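Local coordinates for MNMC2 (Aquifex aeolicus, PDB 3VYW), which probably uses S-adenosylmethionine to methylate the modified wobble uridine of tRNA, without the oxidase domain to which such methyltransferases are usually fused, at residues A[179-193]-A[211-225]. Numbering follows the deposited sequence.
Sequences IKEVENFKADAVFHD and LIKERIDEKGYWVSY. With SAM (S-adenosylmethionine), chain E.
Val190 and Trp222 are paired across neighbouring parallel strands, 189-192 and 220-224, with their side chains on the same face of the sheet; a beta-alpha-beta crossover through helix 206-213 joins the strands in the central sheet of a Rossmann-like methyltransferase. The 12° between strand axes and the alternating backbone bonds establish the pairing: Val190 N donates to Tyr221 O (3.0 Å), Val223 N to Val190 O and His192 N to Val223 O. Strand 97-103 bonds along the other edge of 189-192. Beneath the crossover helix, Val190 splits its methyls: CG1 meets Trp222 CD1 at 3.8 Å and also reaches Ile212, while CG2 meets Ile216 CD1 at 3.7 Å. With CG anti to the backbone N (chi1 176°), the indole of Trp222 lies against His192, its CZ2 over one imidazole face, 3.5 Å from His192 CG; the planes meet obliquely at 48°. His192 NE2 is bonded to Leu203 O. Replacing Trp222 by an alanine would probably remove the indole's cover from that side of the imidazole and leave Val190 CG1 without its aromatic neighbour. Beyond the strand end, Asp193 OD1 lies at the Tyr225 ring edge, and its OD2 accepts a 3.0 Å hydrogen bond from the amino N of S-adenosylmethionine.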
loop_
_atom_site.group_PDB
_atom_site.type_symbol
_atom_site.label_atom_id
_atom_site.label_comp_id
_atom_site.label_asym_id
_atom_site.label_seq_id
_atom_site.Cartn_x
_atom_site.Cartn_y
_atom_site.Cartn_z
ATOM N N ILE A 179 4.945 -0.106 -13.451
ATOM C CA ILE A 179 5.472 1.148 -12.990
ATOM C C ILE A 179 6.559 1.738 -13.853
ATOM O O ILE A 179 6.645 2.919 -14.011
ATOM C CB ILE A 179 5.834 1.139 -11.513
ATOM C CG1 ILE A 179 6.112 2.555 -11.065
ATOM C CG2 ILE A 179 6.983 0.206 -11.244
ATOM C CD1 ILE A 179 6.442 2.687 -9.619
ATOM N N LYS A 180 7.349 0.889 -14.463
ATOM C CA LYS A 180 8.463 1.346 -15.230
ATOM C C LYS A 180 7.998 2.229 -16.363
ATOM O O LYS A 180 8.716 3.118 -16.779
ATOM C CB LYS A 180 9.295 0.185 -15.736
ATOM C CG LYS A 180 9.536 -0.904 -14.717
ATOM C CD LYS A 180 10.974 -1.026 -14.305
ATOM C CE LYS A 180 11.192 -2.381 -13.676
ATOM N NZ LYS A 180 12.615 -2.743 -13.468
ATOM N N GLU A 181 6.788 2.005 -16.838
ATOM C CA GLU A 181 6.213 2.832 -17.870
ATOM C C GLU A 181 5.953 4.250 -17.471
ATOM O O GLU A 181 5.818 5.094 -18.317
ATOM C CB GLU A 181 4.927 2.259 -18.386
ATOM C CG GLU A 181 5.045 0.860 -18.891
ATOM C CD GLU A 181 3.703 0.238 -19.073
ATOM O OE1 GLU A 181 3.617 -0.978 -19.181
ATOM O OE2 GLU A 181 2.735 0.984 -19.104
ATOM N N VAL A 182 5.837 4.530 -16.192
ATOM C CA VAL A 182 5.462 5.865 -15.841
ATOM C C VAL A 182 6.678 6.727 -15.773
ATOM O O VAL A 182 7.555 6.520 -14.974
ATOM C CB VAL A 182 4.740 5.932 -14.515
ATOM C CG1 VAL A 182 4.551 7.364 -14.116
ATOM C CG2 VAL A 182 3.419 5.219 -14.595
ATOM N N GLU A 183 6.701 7.704 -16.664
ATOM C CA GLU A 183 7.798 8.601 -16.835
ATOM C C GLU A 183 7.219 9.981 -16.845
ATOM O O GLU A 183 6.073 10.170 -17.144
ATOM C CB GLU A 183 8.504 8.289 -18.144
ATOM C CG GLU A 183 9.489 7.136 -18.040
ATOM C CD GLU A 183 9.510 6.229 -19.254
ATOM O OE1 GLU A 183 9.015 6.630 -20.316
ATOM O OE2 GLU A 183 10.032 5.111 -19.153
ATOM N N ASN A 184 8.013 10.955 -16.475
ATOM C CA ASN A 184 7.590 12.323 -16.532
ATOM C C ASN A 184 6.434 12.630 -15.615
ATOM O O ASN A 184 5.658 13.528 -15.856
ATOM C CB ASN A 184 7.252 12.686 -17.968
ATOM C CG ASN A 184 8.356 12.313 -18.937
ATOM O OD1 ASN A 184 9.467 12.805 -18.845
ATOM N ND2 ASN A 184 8.047 11.441 -19.872
ATOM N N PHE A 185 6.328 11.879 -14.544
ATOM C CA PHE A 185 5.310 12.117 -13.553
ATOM C C PHE A 185 5.976 12.262 -12.197
ATOM O O PHE A 185 6.614 11.352 -11.739
ATOM C CB PHE A 185 4.399 10.895 -13.567
ATOM C CG PHE A 185 3.105 11.058 -12.834
ATOM C CD1 PHE A 185 2.084 11.755 -13.380
ATOM C CD2 PHE A 185 2.911 10.448 -11.640
ATOM C CE1 PHE A 185 0.901 11.884 -12.734
ATOM C CE2 PHE A 185 1.731 10.572 -10.978
ATOM C CZ PHE A 185 0.721 11.294 -11.524
ATOM N N LYS A 186 5.840 13.399 -11.546
ATOM C CA LYS A 186 6.238 13.489 -10.156
ATOM C C LYS A 186 5.021 13.777 -9.293
ATOM O O LYS A 186 4.496 14.865 -9.305
ATOM C CB LYS A 186 7.263 14.589 -9.954
ATOM C CG LYS A 186 8.530 14.448 -10.756
ATOM C CD LYS A 186 9.310 13.228 -10.337
ATOM C CE LYS A 186 10.800 13.469 -10.439
ATOM N NZ LYS A 186 11.576 12.243 -10.783
ATOM N N ALA A 187 4.583 12.781 -8.551
ATOM C CA ALA A 187 3.369 12.883 -7.776
ATOM C C ALA A 187 3.426 13.801 -6.590
ATOM O O ALA A 187 4.399 13.867 -5.915
ATOM C CB ALA A 187 2.922 11.512 -7.345
ATOM N N ASP A 188 2.370 14.553 -6.387
ATOM C CA ASP A 188 2.129 15.250 -5.147
ATOM C C ASP A 188 1.821 14.364 -3.966
ATOM O O ASP A 188 2.184 14.668 -2.875
ATOM C CB ASP A 188 1.073 16.309 -5.331
ATOM C CG ASP A 188 1.542 17.393 -6.187
ATOM O OD1 ASP A 188 2.474 18.075 -5.787
ATOM O OD2 ASP A 188 1.013 17.566 -7.278
ATOM N N ALA A 189 1.075 13.305 -4.205
ATOM C CA ALA A 189 0.726 12.348 -3.208
ATOM C C ALA A 189 0.898 10.982 -3.767
ATOM O O ALA A 189 0.547 10.747 -4.876
ATOM C CB ALA A 189 -0.704 12.535 -2.811
ATOM N N VAL A 190 1.423 10.068 -2.978
ATOM C CA VAL A 190 1.363 8.672 -3.301
ATOM C C VAL A 190 0.485 8.037 -2.277
ATOM O O VAL A 190 0.753 8.133 -1.139
ATOM C CB VAL A 190 2.710 8.013 -3.160
ATOM C CG1 VAL A 190 2.613 6.537 -3.465
ATOM C CG2 VAL A 190 3.726 8.705 -4.012
ATOM N N PHE A 191 -0.581 7.402 -2.698
ATOM C CA PHE A 191 -1.431 6.720 -1.769
ATOM C C PHE A 191 -1.037 5.288 -1.843
ATOM O O PHE A 191 -1.359 4.635 -2.766
ATOM C CB PHE A 191 -2.870 6.809 -2.217
ATOM C CG PHE A 191 -3.488 8.142 -2.044
ATOM C CD1 PHE A 191 -4.612 8.462 -2.750
ATOM C CD2 PHE A 191 -2.964 9.064 -1.197
ATOM C CE1 PHE A 191 -5.192 9.676 -2.612
ATOM C CE2 PHE A 191 -3.547 10.273 -1.045
ATOM C CZ PHE A 191 -4.657 10.583 -1.755
ATOM N N HIS A 192 -0.327 4.798 -0.865
ATOM C CA HIS A 192 0.185 3.491 -0.969
ATOM C C HIS A 192 -0.649 2.544 -0.223
ATOM O O HIS A 192 -0.457 2.341 0.937
ATOM C CB HIS A 192 1.569 3.514 -0.403
ATOM C CG HIS A 192 2.407 2.373 -0.828
ATOM N ND1 HIS A 192 3.457 2.521 -1.563
ATOM C CD2 HIS A 192 2.296 1.049 -0.586
ATOM C CE1 HIS A 192 3.999 1.359 -1.797
ATOM N NE2 HIS A 192 3.352 0.413 -1.216
ATOM N N ASP A 193 -1.566 1.907 -0.905
ATOM C CA ASP A 193 -2.585 1.149 -0.243
ATOM C C ASP A 193 -2.681 -0.249 -0.752
ATOM O O ASP A 193 -3.597 -0.598 -1.424
ATOM C CB ASP A 193 -3.909 1.827 -0.446
ATOM C CG ASP A 193 -4.911 1.411 0.539
ATOM O OD1 ASP A 193 -4.545 0.807 1.522
ATOM O OD2 ASP A 193 -6.075 1.674 0.335
ATOM N N LEU A 211 11.372 2.563 -6.914
ATOM C CA LEU A 211 10.702 2.925 -8.123
ATOM C C LEU A 211 9.646 3.959 -7.867
ATOM O O LEU A 211 9.402 4.795 -8.664
ATOM C CB LEU A 211 10.144 1.712 -8.816
ATOM C CG LEU A 211 11.159 0.677 -9.223
ATOM C CD1 LEU A 211 10.422 -0.554 -9.640
ATOM C CD2 LEU A 211 12.000 1.155 -10.367
ATOM N N ILE A 212 8.995 3.854 -6.739
ATOM C CA ILE A 212 8.024 4.815 -6.315
ATOM C C ILE A 212 8.662 6.129 -6.073
ATOM O O ILE A 212 8.060 7.115 -6.265
ATOM C CB ILE A 212 7.298 4.384 -5.047
ATOM C CG1 ILE A 212 6.418 3.199 -5.330
ATOM C CG2 ILE A 212 6.444 5.507 -4.521
ATOM C CD1 ILE A 212 4.982 3.575 -5.525
ATOM N N LYS A 213 9.876 6.110 -5.581
ATOM C CA LYS A 213 10.611 7.302 -5.225
ATOM C C LYS A 213 10.889 8.170 -6.427
ATOM O O LYS A 213 10.839 9.351 -6.354
ATOM C CB LYS A 213 11.906 6.915 -4.542
ATOM C CG LYS A 213 12.574 8.015 -3.758
ATOM C CD LYS A 213 14.061 8.051 -4.007
ATOM C CE LYS A 213 14.745 8.982 -3.053
ATOM N NZ LYS A 213 16.140 8.589 -2.780
ATOM N N GLU A 214 11.179 7.540 -7.541
ATOM C CA GLU A 214 11.500 8.228 -8.740
ATOM C C GLU A 214 10.300 8.999 -9.194
ATOM O O GLU A 214 10.392 9.889 -9.984
ATOM C CB GLU A 214 11.923 7.254 -9.807
ATOM C CG GLU A 214 13.288 6.671 -9.615
ATOM C CD GLU A 214 13.445 5.379 -10.364
ATOM O OE1 GLU A 214 14.315 4.565 -10.017
ATOM O OE2 GLU A 214 12.696 5.167 -11.314
ATOM N N ARG A 215 9.153 8.633 -8.687
ATOM C CA ARG A 215 7.923 9.152 -9.184
ATOM C C ARG A 215 7.221 10.077 -8.245
ATOM O O ARG A 215 6.074 10.348 -8.403
ATOM C CB ARG A 215 7.044 8.014 -9.606
ATOM C CG ARG A 215 7.139 7.743 -11.079
ATOM C CD ARG A 215 7.091 6.288 -11.437
ATOM N NE ARG A 215 8.408 5.744 -11.558
ATOM C CZ ARG A 215 8.779 4.943 -12.520
ATOM N NH1 ARG A 215 7.929 4.619 -13.450
ATOM N NH2 ARG A 215 9.994 4.481 -12.555
ATOM N N ILE A 216 7.929 10.576 -7.263
ATOM C CA ILE A 216 7.320 11.461 -6.306
ATOM C C ILE A 216 8.016 12.788 -6.253
ATOM O O ILE A 216 9.215 12.861 -6.277
ATOM C CB ILE A 216 7.223 10.840 -4.915
ATOM C CG1 ILE A 216 6.409 11.721 -3.991
ATOM C CG2 ILE A 216 8.575 10.622 -4.334
ATOM C CD1 ILE A 216 6.186 11.145 -2.635
ATOM N N ASP A 217 7.231 13.842 -6.185
ATOM C CA ASP A 217 7.756 15.164 -6.097
ATOM C C ASP A 217 8.427 15.228 -4.785
ATOM O O ASP A 217 8.008 14.583 -3.883
ATOM C CB ASP A 217 6.628 16.174 -6.133
ATOM C CG ASP A 217 7.120 17.569 -6.149
ATOM O OD1 ASP A 217 6.746 18.353 -5.270
ATOM O OD2 ASP A 217 7.887 17.895 -7.054
ATOM N N GLU A 218 9.454 16.031 -4.686
ATOM C CA GLU A 218 10.270 16.138 -3.500
ATOM C C GLU A 218 9.506 16.612 -2.332
ATOM O O GLU A 218 9.792 16.252 -1.242
ATOM C CB GLU A 218 11.335 17.164 -3.720
ATOM C CG GLU A 218 12.404 16.770 -4.681
ATOM C CD GLU A 218 13.678 17.433 -4.320
ATOM O OE1 GLU A 218 13.612 18.614 -3.960
ATOM O OE2 GLU A 218 14.727 16.779 -4.364
ATOM N N LYS A 219 8.558 17.483 -2.579
ATOM C CA LYS A 219 7.760 18.063 -1.540
ATOM C C LYS A 219 6.485 17.299 -1.392
ATOM O O LYS A 219 5.642 17.667 -0.647
ATOM C CB LYS A 219 7.454 19.514 -1.854
ATOM C CG LYS A 219 8.673 20.398 -1.871
ATOM C CD LYS A 219 9.025 20.846 -0.484
ATOM C CE LYS A 219 10.214 21.769 -0.498
ATOM N NZ LYS A 219 10.695 21.999 0.883
ATOM N N GLY A 220 6.358 16.244 -2.162
ATOM C CA GLY A 220 5.257 15.338 -2.068
ATOM C C GLY A 220 5.344 14.430 -0.875
ATOM O O GLY A 220 6.397 14.189 -0.350
ATOM N N TYR A 221 4.199 13.890 -0.517
ATOM C CA TYR A 221 3.991 13.023 0.617
ATOM C C TYR A 221 3.575 11.604 0.230
ATOM O O TYR A 221 2.780 11.404 -0.631
ATOM C CB TYR A 221 2.920 13.629 1.511
ATOM C CG TYR A 221 3.394 14.806 2.287
ATOM C CD1 TYR A 221 3.209 16.078 1.826
ATOM C CD2 TYR A 221 4.049 14.648 3.472
ATOM C CE1 TYR A 221 3.652 17.152 2.533
ATOM C CE2 TYR A 221 4.489 15.717 4.183
ATOM C CZ TYR A 221 4.286 16.969 3.707
ATOM O OH TYR A 221 4.736 18.021 4.429
ATOM N N TRP A 222 4.135 10.631 0.914
ATOM C CA TRP A 222 3.790 9.261 0.731
ATOM C C TRP A 222 3.020 8.813 1.921
ATOM O O TRP A 222 3.460 8.985 3.009
ATOM C CB TRP A 222 5.061 8.481 0.607
ATOM C CG TRP A 222 4.949 6.993 0.499
ATOM C CD1 TRP A 222 5.095 6.243 -0.615
ATOM C CD2 TRP A 222 4.771 6.023 1.565
ATOM N NE1 TRP A 222 4.986 4.941 -0.334
ATOM C CE2 TRP A 222 4.775 4.742 0.941
ATOM C CE3 TRP A 222 4.570 6.098 2.910
ATOM C CZ2 TRP A 222 4.608 3.585 1.650
ATOM C CZ3 TRP A 222 4.377 4.930 3.609
ATOM C CH2 TRP A 222 4.404 3.708 2.992
ATOM N N VAL A 223 1.849 8.255 1.721
ATOM C CA VAL A 223 0.994 7.895 2.821
ATOM C C VAL A 223 0.498 6.459 2.817
ATOM O O VAL A 223 0.208 5.902 1.800
ATOM C CB VAL A 223 -0.198 8.844 2.950
ATOM C CG1 VAL A 223 0.262 10.222 3.268
ATOM C CG2 VAL A 223 -1.027 8.858 1.707
ATOM N N SER A 224 0.423 5.869 3.985
ATOM C CA SER A 224 -0.157 4.576 4.121
ATOM C C SER A 224 -0.747 4.404 5.487
ATOM O O SER A 224 -0.358 5.048 6.406
ATOM C CB SER A 224 0.879 3.510 3.846
ATOM O OG SER A 224 0.331 2.251 3.975
ATOM N N TYR A 225 -1.701 3.513 5.603
ATOM C CA TYR A 225 -2.236 3.078 6.860
ATOM C C TYR A 225 -1.221 2.310 7.675
ATOM O O TYR A 225 -1.325 2.223 8.848
ATOM C CB TYR A 225 -3.485 2.248 6.645
ATOM C CG TYR A 225 -3.172 0.960 6.010
ATOM C CD1 TYR A 225 -2.817 -0.115 6.748
ATOM C CD2 TYR A 225 -3.161 0.842 4.666
ATOM C CE1 TYR A 225 -2.489 -1.281 6.166
ATOM C CE2 TYR A 225 -2.830 -0.319 4.076
ATOM C CZ TYR A 225 -2.502 -1.377 4.840
ATOM O OH TYR A 225 -2.170 -2.535 4.257
HETATM N N SAM E . -7.037 1.381 -2.463
HETATM C CA SAM E . -8.212 0.593 -2.495
HETATM C C SAM E . -9.296 1.546 -2.174
HETATM O O SAM E . -10.465 1.278 -2.296
HETATM O OXT SAM E . -8.986 2.646 -1.822
HETATM C CB SAM E . -7.941 -0.561 -1.556
HETATM C CG SAM E . -7.056 -1.556 -2.317
HETATM S SD SAM E . -6.576 -2.913 -1.527
HETATM C CE SAM E . -5.992 -2.483 -0.068
HETATM C "C5'" SAM E . -5.318 -3.655 -2.312
HETATM C "C4'" SAM E . -5.347 -3.626 -3.846
HETATM O "O4'" SAM E . -4.040 -3.827 -4.347
HETATM C "C3'" SAM E . -6.173 -4.725 -4.480
HETATM O "O3'" SAM E . -6.902 -4.204 -5.569
HETATM C "C2'" SAM E . -5.152 -5.688 -5.018
HETATM O "O2'" SAM E . -5.652 -6.362 -6.140
HETATM C "C1'" SAM E . -4.034 -4.774 -5.395
HETATM N N9 SAM E . -2.724 -5.435 -5.578
HETATM C C8 SAM E . -2.135 -6.301 -4.789
HETATM N N7 SAM E . -0.958 -6.674 -5.252
HETATM C C5 SAM E . -0.765 -6.044 -6.373
HETATM C C6 SAM E . 0.286 -5.983 -7.378
HETATM N N6 SAM E . 1.397 -6.693 -7.284
HETATM N N1 SAM E . 0.103 -5.199 -8.401
HETATM C C2 SAM E . -0.969 -4.476 -8.528
HETATM N N3 SAM E . -1.947 -4.495 -7.674
HETATM C C4 SAM E . -1.922 -5.240 -6.589
#